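Local atomic coordinates of particle-associated lyase (PDB entry 4Y9V), a protein that probably degrades the capsular polysaccharide of Acinetobacter baumannii as the tailspike lyase of bacteriophage AP22. Residues Gln122-Ala127 with Ile201-Val206; Ser128-Asn133 with Asp193-Ser198; Ala141-Ile146 with Ser181-Lys186; Leu152-Thr157 with Lys171-Glu176; Arg253-Phe258 with Asp307-Cys312. One frame throughout, in Å; residues are numbered along the deposited sequence. Where two conformers were deposited one is given.

Overall arrangement
Contacts 1 to 4 all lie in the tailspike Ig-like domain, and contact 5 lies in the pectin lyase-like part beside the bound glycan. Along the chain, contact 1 encloses contact 2, contact 2 encloses contact 3 and contact 3 encloses contact 4; contact 5 follows in series. Contacts 1 and 4 have centres about 8 Å apart and share neighbouring strands 201-207 and 151-156. Contact 2 carries the run of contact 1 on into loops, and contact 3 adds a turn before strand 184-187. Contact 4, its centre about 11 Å from that of contact 5, brings Tyr155 and Phe174 against contact 5, joining the small domain to the saccharide-binding body.

Contact 1 of 5, residues Gln122-Ala127 with Ile201-Val206; sequences QITTLA and IVILKV
Ile201 lies side by side with Leu126, both side chains pointing the same way, and its CG2 sits 3.8 Å from Leu126 CB. Leu126 N bonds to Ile201 O at 3.3 Å. Val202 pairs with Thr125 as an antiparallel non-hydrogen-bonded pair, but its side chain meets Gln122. With CG anti to the backbone N (chi1 178°) and the chain extended beyond it, Gln122 crosses the valine at about a right angle, and its OE1 stands 3.5 Å from Val202 CG1. Ile123 and Thr124 both face Ile203, a classic beta bulge. Ile203 O takes the N-H of Ile123 at 3.0 Å and, weakly, that of Thr124. In return Ile203 N gives to Thr124 O at 2.9 Å; Gln122 NE2 reaches the same oxygen from the opposite face of its plane. Ile203 CB packs 3.7 Å from Thr124 CG2. Leu204 sends CD2 against CA and CB of Gln122. At Lys205 the CB touches Ile123 CG2 at 4.0 Å, while the ammonium leaves for a salt bridge with Asp150. The bulge thus rests on Ile203 O alone, through one full bond and one weak one, whereas Thr124 O is gripped from both faces of its plane.

Contact 2 of 5, residues Ser128-Asn133 with Asp193-Ser198; sequences SDIVKN and DNYLTS. With EDO (1,2-ethanediol), chain D.
Ile130 and Tyr195 form a single antiparallel bridge. Ile130 N meets Tyr195 O at 2.8 Å in an almost straight bond, and Tyr195 N returns one to Ile130 O at 3.1 Å. The same two residues touch through their side chains: Ile130 CG2 comes to the edge of the tyrosine ring, near its plane, 3.8 Å from CD2. On either side of the bridge a side chain stands in for the backbone. Asn194 OD1 takes Lys132 N at 2.9 Å, with the donor well above the amide plane. Asp129 OD1 takes Thr197 N, also at 2.9 Å, nearly along the C-O axis, and Leu196 CD2 lies against the same carboxylate, 3.8 Å from Asp129 CG.

In the next shell, Asp193 OD1 accepts the backbone N of Asn194 at 2.8 Å, from above the carboxylate plane. A water joins that oxygen to the ammonium of Lys132, whose chain is fully extended; NZ and OD1 are 5.4 Å apart, and NZ also bonds to an ethanediol probably left from crystallisation. Farther out, the Tyr195 hydroxyl is hydrogen-bonded to Glu173, and the Ile130 and Tyr195 side chains both rest on Ile154 of strand 151-156. The pairing continues that of antiparallel strands 113-125 and 201-207 of the Ig-like domain into the loops that follow the one and precede the other.

Contact 3 of 5, residues Ala141-Ile146 with Ser181-Lys186; sequences ADASQI and SGNTVK
Asn183 has its CG anti to its own carbonyl carbon (chi1 -80°); from there OD1 accepts Ala143 N at 3.1 Å with the donor tilted from the amide plane. In Ile146, CG1 is likewise anti to the carbonyl carbon and chi2 is extended (176°), which carries CD1 to within 3.9 Å of Val185 CG2; the two side chains cross at about a right angle. The methyl of Ala143 also rests 3.4 Å from Gly182 O.

Two waters widen the grip on the amide. One bridges Asn183 ND2 and Ala141 O; the other donates to Asn183 OD1 and, at 3.0 Å, to Asp142 OD1. That carboxylate oxygen is itself busy, taking Ser144 N at 2.9 Å in an Asx turn and Ser144 OG at 2.7 Å. The Asx turn overlaps a type I turn from Ala143 to Ile146, faced by a type II' turn from Ser181 to Thr184 in which Gly182 has positive phi. The chemistry divides in two: an asparagine amide and ordered water join the tip of the 181-184 turn to the start of the 143-146 turn and the residues before it, while buried Ile146 and Val185 meet by methyl contact, where the loop packs on strand 184-187.

Contact 4 of 5, residues Leu152-Thr157 with Lys171-Glu176; sequences LVIYCT and KGEFVE
Leu152-Cys156 and Gly172-Glu176 are neighbouring antiparallel strands of the Ig-like domain, joined by regular backbone bonding. Leu152 and Val175 exchange two bonds, one of them from Leu152 N to Val175 O at 2.9 Å; Ile154 N reaches Glu173 O at 2.9 Å, and Cys156 N ends the series on Lys171 O at 2.8 Å. On one face of the sheet Val153 and Phe174 lie side by side, pointing the same way: Val153 CG1 is at the ring edge, in its plane, and CG2 is 3.8 Å from Phe174 CD1. Beyond them the phenyl ring meets Trp151 edge-to-face and also meets Phe258.

On the other face, Leu152 CB packs 3.9 Å from Val175 CG2. Ile154 CD1 stands 4.1 Å from Val175 CG1, and the Ile154 side chain lies alongside that of Glu173, pointing the same way.

Where the pairing ends, Lys171 has its CG between the backbone N and carbonyl carbon (chi1 66°), the crowded position, and this sets CG 3.5 Å from Cys156 CB. From there its extended chain delivers NZ to Asn194 O and Glu199.

Every touching residue is buried, yet the polar ends have partners: Glu173 OE2 accepts from Tyr192 N, and Tyr155 OH bonds to Arg170. Buried Lys171 and Glu173 are thus met from outside the two strands, the lysine by the carboxylate of Glu199 and the glutamate by hydrogen bonds, which probably offset the cost of burial.

Contact 5 of 5, residues Arg253-Phe258 with Asp307-Cys312; sequences RLRRCF and DGDLGC. With 49T (2-acetamido-2-deoxy-alpha-D-fucopyranose), chain B.
Arg255 and Asp307 form the main salt bridge, a side-on grip in which NE gives to OD1 at 2.8 Å and NH2 to OD2 at 2.7 Å. Both carboxylate oxygens use their syn lone pairs, and the two planes are only 16° apart. The same NH2 reaches Asp309 OD2 at 2.9 Å, again within the guanidinium plane, but this carboxylate is turned 79° against the guanidinium and is met from above its own plane. The arginine chain is extended from CG to NE, carrying NE to Asp307; NH2 is shared by the two acids.

Outside the salt bridges, Arg256 NH1 gives a weak hydrogen bond to the backbone O of Leu310 at 2.9 Å. Leu310 and Gly311 are the central residues of a type II turn from Asp309 to Cys312. A water accepts from Arg255 NH1 and donates to Asp309 OD2 at 2.6 Å.

Plain packing adds Cys312 SG, 3.7 Å from Arg255 NH2. On the sugar side, Asp307 CB lies 3.2 Å from O5 of the bound acetamido-fucose; Asp307 and Gly308 line the glycan pocket.

The two guanidiniums also meet: Arg255 NH1 lies 3.2 Å above the Arg256 plane, toward its rim. Asp232 pairs with both, through Arg255 NH1 and Arg256 NE, so their adjoining charges are probably balanced. The two in-plane bonds would hold the Asp307 carboxylate in its rotation, consistent with Arg255 being a second-shell residue to an aspartate whose CB touches the sugar.

Contact 1 of 5, residues Gln122-Ala127 with Ile201-Val206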
# COMPACT_ATOMS: atom_id res chain seq x y z
N GLN A 122 31.95 -17.40 16.60
CA GLN A 122 31.79 -18.48 15.64
C GLN A 122 31.66 -19.77 16.39
O GLN A 122 32.62 -20.23 17.06
CB GLN A 122 32.94 -18.63 14.64
CG GLN A 122 32.69 -19.82 13.71
CD GLN A 122 33.68 -20.00 12.59
OE1 GLN A 122 34.42 -19.08 12.25
NE2 GLN A 122 33.67 -21.18 12.00
N ILE A 123 30.53 -20.38 16.34
CA ILE A 123 30.28 -21.63 17.04
C ILE A 123 30.51 -22.87 16.16
O ILE A 123 30.90 -23.89 16.70
CB ILE A 123 28.91 -21.66 17.69
CG1 ILE A 123 27.77 -21.31 16.72
CG2 ILE A 123 28.90 -20.78 18.95
CD1 ILE A 123 26.42 -21.88 17.16
N THR A 124 30.29 -22.76 14.85
CA THR A 124 30.40 -23.95 14.02
C THR A 124 30.47 -23.55 12.55
O THR A 124 30.67 -22.38 12.21
CB THR A 124 29.30 -24.96 14.39
OG1 THR A 124 29.55 -26.22 13.77
CG2 THR A 124 27.91 -24.52 14.02
N THR A 125 30.29 -24.53 11.68
CA THR A 125 30.31 -24.40 10.23
C THR A 125 29.09 -25.15 9.68
O THR A 125 28.52 -26.04 10.33
CB THR A 125 31.59 -24.90 9.59
OG1 THR A 125 31.77 -26.27 9.92
CG2 THR A 125 32.79 -24.06 9.99
N LEU A 126 28.74 -24.76 8.44
CA LEU A 126 27.62 -25.45 7.75
C LEU A 126 28.02 -26.80 7.29
O LEU A 126 29.07 -26.97 6.68
CB LEU A 126 27.25 -24.56 6.56
CG LEU A 126 26.10 -25.06 5.71
CD1 LEU A 126 24.80 -25.16 6.50
CD2 LEU A 126 25.93 -24.21 4.46
N ALA A 127 27.12 -27.79 7.48
CA ALA A 127 27.39 -29.18 7.17
C ALA A 127 26.34 -29.82 6.22
O ALA A 127 26.45 -30.99 5.94
CB ALA A 127 27.53 -30.05 8.42
N ILE A 201 31.46 -21.23 4.78
CA ILE A 201 30.25 -20.81 5.49
C ILE A 201 30.39 -21.05 6.96
O ILE A 201 30.48 -22.20 7.43
CB ILE A 201 28.99 -21.53 4.97
CG1 ILE A 201 28.85 -21.57 3.47
CG2 ILE A 201 27.75 -20.92 5.65
CD1 ILE A 201 28.81 -20.20 2.81
N VAL A 202 30.45 -19.99 7.74
CA VAL A 202 30.57 -20.04 9.18
C VAL A 202 29.19 -19.78 9.78
O VAL A 202 28.33 -19.13 9.19
CB VAL A 202 31.62 -19.07 9.74
CG1 VAL A 202 32.97 -19.36 9.06
CG2 VAL A 202 31.24 -17.62 9.56
N ILE A 203 29.01 -20.30 11.01
CA ILE A 203 27.80 -20.12 11.79
C ILE A 203 28.18 -19.36 13.08
O ILE A 203 28.99 -19.87 13.87
CB ILE A 203 27.13 -21.44 12.13
CG1 ILE A 203 26.85 -22.32 10.90
CG2 ILE A 203 25.86 -21.22 12.95
CD1 ILE A 203 25.91 -21.71 9.88
N LEU A 204 27.63 -18.18 13.24
CA LEU A 204 27.84 -17.35 14.40
C LEU A 204 26.62 -17.43 15.32
O LEU A 204 25.50 -17.60 14.84
CB LEU A 204 28.07 -15.88 14.04
CG LEU A 204 28.98 -15.62 12.84
CD1 LEU A 204 29.06 -14.13 12.54
CD2 LEU A 204 30.38 -16.22 13.05
N LYS A 205 26.84 -17.24 16.61
CA LYS A 205 25.77 -17.06 17.57
C LYS A 205 25.85 -15.68 18.16
O LYS A 205 26.97 -15.28 18.58
CB LYS A 205 25.87 -18.15 18.67
CG LYS A 205 24.80 -18.04 19.72
CD LYS A 205 24.73 -19.23 20.62
CE LYS A 205 23.85 -18.99 21.84
NZ LYS A 205 23.54 -20.26 22.55
N VAL A 206 24.73 -14.98 18.24
CA VAL A 206 24.68 -13.60 18.72
C VAL A 206 24.15 -13.54 20.13
O VAL A 206 23.17 -14.18 20.47
CB VAL A 206 23.80 -12.74 17.78
CG1 VAL A 206 23.81 -11.28 18.22
CG2 VAL A 206 24.26 -12.86 16.33

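Contact 2 of 5, residues Ser128-Asn133 with Asp193-Ser198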
# COMPACT_ATOMS: atom_id res chain seq x y z
N SER A 128 25.39 -29.03 5.71
CA SER A 128 24.52 -29.49 4.62
C SER A 128 24.29 -28.31 3.69
O SER A 128 24.43 -27.14 4.09
CB SER A 128 23.19 -29.99 5.09
OG SER A 128 22.46 -29.02 5.83
N ASP A 129 23.85 -28.58 2.48
CA ASP A 129 23.59 -27.53 1.52
C ASP A 129 22.22 -26.89 1.81
O ASP A 129 21.24 -27.59 2.10
CB ASP A 129 23.64 -28.09 0.12
CG ASP A 129 25.02 -28.60 -0.32
OD1 ASP A 129 26.04 -28.20 0.25
OD2 ASP A 129 25.05 -29.39 -1.28
N ILE A 130 22.17 -25.59 1.72
CA ILE A 130 20.96 -24.78 1.88
C ILE A 130 20.50 -24.30 0.50
O ILE A 130 21.32 -23.77 -0.27
CB ILE A 130 21.24 -23.62 2.83
CG1 ILE A 130 21.52 -24.12 4.25
CG2 ILE A 130 20.08 -22.62 2.81
CD1 ILE A 130 22.01 -23.05 5.18
N VAL A 131 19.22 -24.47 0.23
CA VAL A 131 18.59 -24.12 -1.04
C VAL A 131 17.72 -22.89 -0.87
O VAL A 131 16.76 -22.86 -0.07
CB VAL A 131 17.76 -25.29 -1.57
CG1 VAL A 131 17.09 -24.92 -2.90
CG2 VAL A 131 18.64 -26.54 -1.73
N LYS A 132 18.02 -21.85 -1.66
CA LYS A 132 17.30 -20.57 -1.65
C LYS A 132 15.81 -20.81 -1.81
O LYS A 132 15.35 -21.53 -2.71
CB LYS A 132 17.85 -19.66 -2.77
CG LYS A 132 17.12 -18.34 -2.95
CD LYS A 132 17.66 -17.37 -4.00
CE LYS A 132 16.90 -16.04 -4.01
NZ LYS A 132 17.61 -14.91 -4.65
N ASN A 133 15.05 -20.16 -0.94
CA ASN A 133 13.60 -20.13 -0.91
C ASN A 133 12.95 -21.47 -0.56
O ASN A 133 11.75 -21.56 -0.64
CB ASN A 133 13.01 -19.55 -2.22
CG ASN A 133 13.38 -18.10 -2.37
OD1 ASN A 133 13.40 -17.33 -1.42
ND2 ASN A 133 13.64 -17.73 -3.63
N ASP A 193 19.06 -17.47 0.48
CA ASP A 193 20.14 -17.69 -0.48
C ASP A 193 20.54 -19.16 -0.43
O ASP A 193 20.11 -19.91 0.42
CB ASP A 193 21.31 -16.73 -0.19
CG ASP A 193 22.21 -16.36 -1.36
OD1 ASP A 193 22.07 -16.98 -2.45
OD2 ASP A 193 23.07 -15.47 -1.16
N ASN A 194 21.38 -19.52 -1.41
CA ASN A 194 22.03 -20.81 -1.46
C ASN A 194 23.35 -20.74 -0.69
O ASN A 194 24.11 -19.77 -0.85
CB ASN A 194 22.38 -21.17 -2.91
CG ASN A 194 21.13 -21.27 -3.75
OD1 ASN A 194 20.25 -22.08 -3.48
ND2 ASN A 194 21.02 -20.43 -4.77
N TYR A 195 23.65 -21.78 0.08
CA TYR A 195 24.92 -21.90 0.80
C TYR A 195 25.34 -23.36 0.74
O TYR A 195 24.54 -24.24 1.05
CB TYR A 195 24.81 -21.47 2.27
CG TYR A 195 24.20 -20.12 2.50
CD1 TYR A 195 24.94 -18.94 2.49
CD2 TYR A 195 22.83 -19.99 2.71
CE1 TYR A 195 24.33 -17.72 2.70
CE2 TYR A 195 22.22 -18.78 2.92
CZ TYR A 195 22.98 -17.62 2.92
OH TYR A 195 22.42 -16.38 3.11
N LEU A 196 26.58 -23.61 0.36
CA LEU A 196 27.07 -24.99 0.20
C LEU A 196 28.05 -25.37 1.29
O LEU A 196 28.89 -24.55 1.70
CB LEU A 196 27.78 -25.16 -1.15
CG LEU A 196 26.93 -24.77 -2.37
CD1 LEU A 196 27.79 -24.86 -3.64
CD2 LEU A 196 25.62 -25.55 -2.48
N THR A 197 28.04 -26.63 1.67
CA THR A 197 28.99 -27.16 2.63
C THR A 197 30.41 -26.82 2.22
O THR A 197 31.24 -26.48 3.06
CB THR A 197 28.88 -28.69 2.74
OG1 THR A 197 29.04 -29.31 1.45
CG2 THR A 197 27.50 -28.99 3.28
N SER A 198 30.65 -26.99 0.90
CA SER A 198 31.93 -26.81 0.29
C SER A 198 32.46 -25.39 0.33
O SER A 198 33.65 -25.16 0.08
CB SER A 198 31.88 -27.29 -1.19
OG SER A 198 31.01 -26.47 -1.96
C1 EDO D . 18.72 -9.80 -5.38
O1 EDO D . 19.55 -10.27 -6.36
C2 EDO D . 17.50 -10.64 -5.18
O2 EDO D . 17.84 -11.87 -4.56
O HOH W 1 20.42 -15.74 -4.12

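Contact 3 of 5, residues Ala141-Ile146 with Ser181-Lys186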
# COMPACT_ATOMS: atom_id res chain seq x y z
N ALA A 141 28.37 -28.71 11.92
CA ALA A 141 29.41 -29.59 12.44
C ALA A 141 29.27 -29.79 13.96
O ALA A 141 29.71 -30.85 14.44
CB ALA A 141 30.77 -29.07 12.07
N ASP A 142 28.71 -28.85 14.69
CA ASP A 142 28.62 -28.92 16.14
C ASP A 142 27.42 -28.06 16.58
O ASP A 142 27.46 -26.87 16.43
CB ASP A 142 29.88 -28.41 16.81
CG ASP A 142 29.83 -28.40 18.33
OD1 ASP A 142 28.92 -29.03 18.91
OD2 ASP A 142 30.77 -27.77 18.92
N ALA A 143 26.38 -28.71 17.12
CA ALA A 143 25.21 -28.00 17.61
C ALA A 143 25.19 -27.93 19.12
O ALA A 143 24.18 -27.52 19.70
CB ALA A 143 23.95 -28.70 17.12
N SER A 144 26.29 -28.25 19.80
CA SER A 144 26.29 -28.30 21.25
C SER A 144 26.06 -26.97 21.93
O SER A 144 25.68 -26.92 23.11
CB SER A 144 27.59 -28.90 21.74
OG SER A 144 28.72 -28.11 21.49
N GLN A 145 26.27 -25.85 21.22
CA GLN A 145 26.07 -24.52 21.77
C GLN A 145 24.82 -23.86 21.23
O GLN A 145 24.64 -22.65 21.41
CB GLN A 145 27.30 -23.67 21.57
CG GLN A 145 28.63 -24.37 22.00
CD GLN A 145 28.69 -24.79 23.42
OE1 GLN A 145 28.38 -23.93 24.30
NE2 GLN A 145 29.05 -26.04 23.69
N ILE A 146 23.92 -24.59 20.62
CA ILE A 146 22.72 -24.07 19.97
C ILE A 146 21.48 -24.50 20.72
O ILE A 146 21.30 -25.67 21.03
CB ILE A 146 22.64 -24.49 18.49
CG1 ILE A 146 23.88 -24.11 17.74
CG2 ILE A 146 21.38 -23.85 17.85
CD1 ILE A 146 23.92 -24.58 16.29
N SER A 181 17.97 -31.08 16.68
CA SER A 181 17.90 -32.54 16.80
C SER A 181 19.25 -33.07 16.32
O SER A 181 19.56 -33.00 15.14
CB SER A 181 16.78 -33.10 15.94
OG SER A 181 16.69 -34.51 16.09
N GLY A 182 20.07 -33.54 17.26
CA GLY A 182 21.42 -33.91 16.92
C GLY A 182 22.15 -32.69 16.35
O GLY A 182 22.14 -31.63 16.98
N ASN A 183 22.70 -32.79 15.17
CA ASN A 183 23.37 -31.68 14.51
C ASN A 183 22.47 -31.01 13.47
O ASN A 183 22.98 -30.20 12.68
CB ASN A 183 24.68 -32.14 13.86
CG ASN A 183 25.82 -32.22 14.93
OD1 ASN A 183 25.86 -31.52 16.00
ND2 ASN A 183 26.83 -32.96 14.64
N THR A 184 21.18 -31.25 13.51
CA THR A 184 20.24 -30.62 12.58
C THR A 184 19.54 -29.44 13.26
O THR A 184 18.87 -29.61 14.30
CB THR A 184 19.21 -31.63 12.08
OG1 THR A 184 19.89 -32.69 11.37
CG2 THR A 184 18.23 -30.96 11.11
N VAL A 185 19.68 -28.27 12.67
CA VAL A 185 19.10 -27.03 13.15
C VAL A 185 17.92 -26.68 12.26
O VAL A 185 18.11 -26.42 11.06
CB VAL A 185 20.14 -25.92 13.12
CG1 VAL A 185 19.54 -24.59 13.60
CG2 VAL A 185 21.35 -26.31 13.96
N LYS A 186 16.70 -26.70 12.80
CA LYS A 186 15.54 -26.19 12.06
C LYS A 186 15.37 -24.74 12.45
O LYS A 186 15.47 -24.42 13.66
CB LYS A 186 14.30 -27.02 12.41
CG LYS A 186 13.09 -26.70 11.55
CD LYS A 186 11.92 -27.64 11.79
CE LYS A 186 10.79 -27.42 10.79
NZ LYS A 186 9.65 -28.32 11.01
O HOH W 2 29.09 -32.81 16.48
O HOH W 3 27.09 -31.40 18.61

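Contact 4 of 5, residues Leu152-Thr157 with Lys171-Glu176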
# COMPACT_ATOMS: atom_id res chain seq x y z
N LEU A 152 21.21 -16.90 15.18
CA LEU A 152 22.40 -17.35 14.50
C LEU A 152 22.61 -16.50 13.22
O LEU A 152 21.67 -15.96 12.64
CB LEU A 152 22.35 -18.83 14.09
CG LEU A 152 22.04 -19.80 15.24
CD1 LEU A 152 22.03 -21.23 14.67
CD2 LEU A 152 23.02 -19.68 16.39
N VAL A 153 23.87 -16.44 12.81
CA VAL A 153 24.24 -15.81 11.55
C VAL A 153 24.88 -16.89 10.68
O VAL A 153 25.84 -17.55 11.08
CB VAL A 153 25.25 -14.67 11.74
CG1 VAL A 153 25.43 -13.92 10.42
CG2 VAL A 153 24.85 -13.73 12.87
N ILE A 154 24.34 -17.05 9.46
CA ILE A 154 25.00 -17.81 8.41
C ILE A 154 25.81 -16.78 7.64
O ILE A 154 25.27 -15.77 7.21
CB ILE A 154 23.94 -18.47 7.49
CG1 ILE A 154 23.05 -19.42 8.24
CG2 ILE A 154 24.62 -19.14 6.28
CD1 ILE A 154 21.78 -19.83 7.50
N TYR A 155 27.12 -17.01 7.44
CA TYR A 155 27.95 -16.00 6.79
C TYR A 155 29.03 -16.65 5.96
O TYR A 155 29.75 -17.52 6.44
CB TYR A 155 28.57 -15.04 7.83
CG TYR A 155 29.30 -13.85 7.23
CD1 TYR A 155 28.60 -12.77 6.72
CD2 TYR A 155 30.68 -13.84 7.14
CE1 TYR A 155 29.25 -11.69 6.15
CE2 TYR A 155 31.34 -12.75 6.59
CZ TYR A 155 30.64 -11.67 6.09
OH TYR A 155 31.35 -10.63 5.55
N CYS A 156 29.13 -16.20 4.71
CA CYS A 156 30.22 -16.65 3.82
C CYS A 156 31.35 -15.64 3.88
O CYS A 156 31.18 -14.48 3.57
CB CYS A 156 29.68 -16.75 2.41
SG CYS A 156 30.94 -17.29 1.22
N THR A 157 32.56 -16.14 4.24
CA THR A 157 33.69 -15.24 4.40
C THR A 157 34.37 -14.87 3.09
O THR A 157 35.24 -14.00 3.09
CB THR A 157 34.70 -15.86 5.39
OG1 THR A 157 35.11 -17.14 4.94
CG2 THR A 157 34.12 -16.04 6.78
N LYS A 171 27.70 -13.10 1.12
CA LYS A 171 26.37 -13.66 1.38
C LYS A 171 26.25 -14.14 2.84
O LYS A 171 27.22 -14.49 3.49
CB LYS A 171 26.02 -14.75 0.38
CG LYS A 171 26.86 -16.00 0.43
CD LYS A 171 26.38 -17.02 -0.59
CE LYS A 171 27.21 -18.29 -0.57
NZ LYS A 171 26.76 -19.22 -1.62
N GLY A 172 25.00 -14.16 3.30
CA GLY A 172 24.68 -14.61 4.64
C GLY A 172 23.29 -14.14 5.01
O GLY A 172 22.65 -13.42 4.25
N GLU A 173 22.83 -14.55 6.19
CA GLU A 173 21.54 -14.10 6.69
C GLU A 173 21.44 -14.42 8.19
O GLU A 173 22.21 -15.23 8.72
CB GLU A 173 20.37 -14.74 5.91
CG GLU A 173 20.32 -16.25 5.95
CD GLU A 173 19.45 -16.74 4.80
OE1 GLU A 173 19.93 -16.71 3.62
OE2 GLU A 173 18.26 -17.09 5.01
N PHE A 174 20.48 -13.80 8.84
CA PHE A 174 20.15 -14.08 10.21
C PHE A 174 19.00 -15.07 10.29
O PHE A 174 18.05 -14.97 9.50
CB PHE A 174 19.72 -12.80 10.93
CG PHE A 174 20.76 -11.70 11.00
CD1 PHE A 174 22.12 -11.96 10.94
CD2 PHE A 174 20.35 -10.37 11.15
CE1 PHE A 174 23.05 -10.91 11.04
CE2 PHE A 174 21.27 -9.34 11.23
CZ PHE A 174 22.62 -9.62 11.17
N VAL A 175 19.07 -16.01 11.25
CA VAL A 175 18.00 -16.94 11.48
C VAL A 175 17.75 -17.05 13.00
O VAL A 175 18.65 -16.82 13.80
CB VAL A 175 18.24 -18.34 10.87
CG1 VAL A 175 18.47 -18.23 9.36
CG2 VAL A 175 19.40 -19.05 11.56
N GLU A 176 16.53 -17.44 13.33
CA GLU A 176 16.18 -17.84 14.70
C GLU A 176 15.88 -19.34 14.71
O GLU A 176 15.15 -19.86 13.89
CB GLU A 176 14.98 -17.06 15.23
CG GLU A 176 14.63 -17.48 16.65
CD GLU A 176 13.57 -16.61 17.27
OE1 GLU A 176 13.94 -15.51 17.67
OE2 GLU A 176 12.43 -17.03 17.35

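Contact 5 of 5, residues Arg253-Phe258 with Asp307-Cys312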
# COMPACT_ATOMS: atom_id res chain seq x y z
N ARG A 253 23.55 4.92 13.09
CA ARG A 253 23.74 3.65 12.38
C ARG A 253 23.11 2.54 13.19
O ARG A 253 23.37 2.40 14.40
CB ARG A 253 25.22 3.35 12.14
CG ARG A 253 25.47 2.02 11.48
CD ARG A 253 26.94 1.72 11.25
NE ARG A 253 27.52 2.66 10.31
CZ ARG A 253 28.71 3.25 10.40
NH1 ARG A 253 29.50 3.01 11.42
NH2 ARG A 253 29.08 4.12 9.46
N LEU A 254 22.28 1.73 12.51
CA LEU A 254 21.76 0.47 13.05
C LEU A 254 22.52 -0.62 12.27
O LEU A 254 22.39 -0.65 11.04
CB LEU A 254 20.27 0.27 12.83
CG LEU A 254 19.28 1.22 13.50
CD1 LEU A 254 19.71 1.58 14.91
CD2 LEU A 254 19.12 2.52 12.74
N ARG A 255 23.30 -1.44 12.97
CA ARG A 255 24.21 -2.37 12.34
C ARG A 255 23.94 -3.79 12.82
O ARG A 255 23.87 -4.03 14.02
CB ARG A 255 25.66 -1.98 12.65
CG ARG A 255 26.72 -2.86 12.01
CD ARG A 255 28.08 -2.21 12.12
NE ARG A 255 29.16 -2.93 11.46
CZ ARG A 255 30.18 -3.53 12.06
NH1 ARG A 255 30.19 -3.76 13.34
NH2 ARG A 255 31.19 -3.94 11.31
N ARG A 256 23.79 -4.73 11.89
CA ARG A 256 23.61 -6.13 12.28
C ARG A 256 22.46 -6.26 13.29
O ARG A 256 22.54 -7.00 14.26
CB ARG A 256 24.90 -6.78 12.78
CG ARG A 256 26.00 -6.80 11.70
CD ARG A 256 27.29 -7.47 12.16
NE ARG A 256 27.85 -6.79 13.33
CZ ARG A 256 29.01 -7.06 13.85
NH1 ARG A 256 29.84 -7.94 13.31
NH2 ARG A 256 29.39 -6.43 14.96
N CYS A 257 21.36 -5.55 13.01
CA CYS A 257 20.17 -5.60 13.84
C CYS A 257 19.07 -6.40 13.11
O CYS A 257 19.07 -6.52 11.88
CB CYS A 257 19.68 -4.22 14.24
SG CYS A 257 20.78 -3.38 15.42
N PHE A 258 18.16 -6.94 13.92
CA PHE A 258 17.24 -7.98 13.45
C PHE A 258 15.88 -7.73 14.08
O PHE A 258 15.74 -7.81 15.31
CB PHE A 258 17.82 -9.33 13.89
CG PHE A 258 17.18 -10.62 13.41
CD1 PHE A 258 16.38 -10.72 12.28
CD2 PHE A 258 17.46 -11.80 14.08
CE1 PHE A 258 15.91 -11.94 11.86
CE2 PHE A 258 17.02 -13.03 13.65
CZ PHE A 258 16.23 -13.09 12.52
N ASP A 307 28.78 -2.65 5.79
CA ASP A 307 30.24 -2.80 5.70
C ASP A 307 30.60 -4.27 5.54
O ASP A 307 29.83 -5.06 5.02
CB ASP A 307 30.96 -1.99 6.78
CG ASP A 307 30.78 -2.54 8.18
OD1 ASP A 307 29.67 -2.37 8.73
OD2 ASP A 307 31.71 -3.16 8.73
N GLY A 308 31.82 -4.65 5.95
CA GLY A 308 32.41 -5.90 5.56
C GLY A 308 33.04 -6.71 6.67
O GLY A 308 33.82 -7.62 6.36
N ASP A 309 32.72 -6.45 7.92
CA ASP A 309 33.20 -7.30 8.97
C ASP A 309 32.43 -8.63 9.00
O ASP A 309 31.34 -8.76 8.44
CB ASP A 309 33.10 -6.59 10.32
CG ASP A 309 34.07 -5.45 10.52
OD1 ASP A 309 34.90 -5.18 9.61
OD2 ASP A 309 33.97 -4.80 11.59
N LEU A 310 32.99 -9.60 9.72
CA LEU A 310 32.33 -10.87 9.97
C LEU A 310 30.90 -10.62 10.46
O LEU A 310 30.69 -9.89 11.41
CB LEU A 310 33.16 -11.63 11.01
CG LEU A 310 32.69 -13.04 11.32
CD1 LEU A 310 32.91 -13.92 10.11
CD2 LEU A 310 33.47 -13.61 12.50
N GLY A 311 29.92 -11.28 9.81
CA GLY A 311 28.53 -11.12 10.18
C GLY A 311 27.77 -10.00 9.49
O GLY A 311 26.57 -9.85 9.72
N CYS A 312 28.46 -9.23 8.64
CA CYS A 312 27.82 -8.13 7.91
C CYS A 312 27.06 -8.69 6.68
O CYS A 312 27.51 -8.62 5.54
CB CYS A 312 28.87 -7.11 7.52
SG CYS A 312 29.45 -6.13 8.94
C1 49T B . 32.59 1.32 5.18
C2 49T B . 33.79 1.80 5.99
N2 49T B . 33.79 3.27 6.08
C7 49T B . 33.50 3.89 7.21
O7 49T B . 33.13 3.35 8.23
C8 49T B . 33.63 5.41 7.15
O5 49T B . 32.67 -0.03 4.89
C5 49T B . 33.86 -0.45 4.20
C6 49T B . 33.72 -1.92 3.86
C4 49T B . 35.07 -0.13 5.08
O4 49T B . 34.96 -0.87 6.29
C3 49T B . 35.09 1.35 5.35
O3 49T B . 36.16 1.64 6.29
O HOH W 4 32.75 -5.39 13.83
O HOH W 5 32.70 -7.08 13.87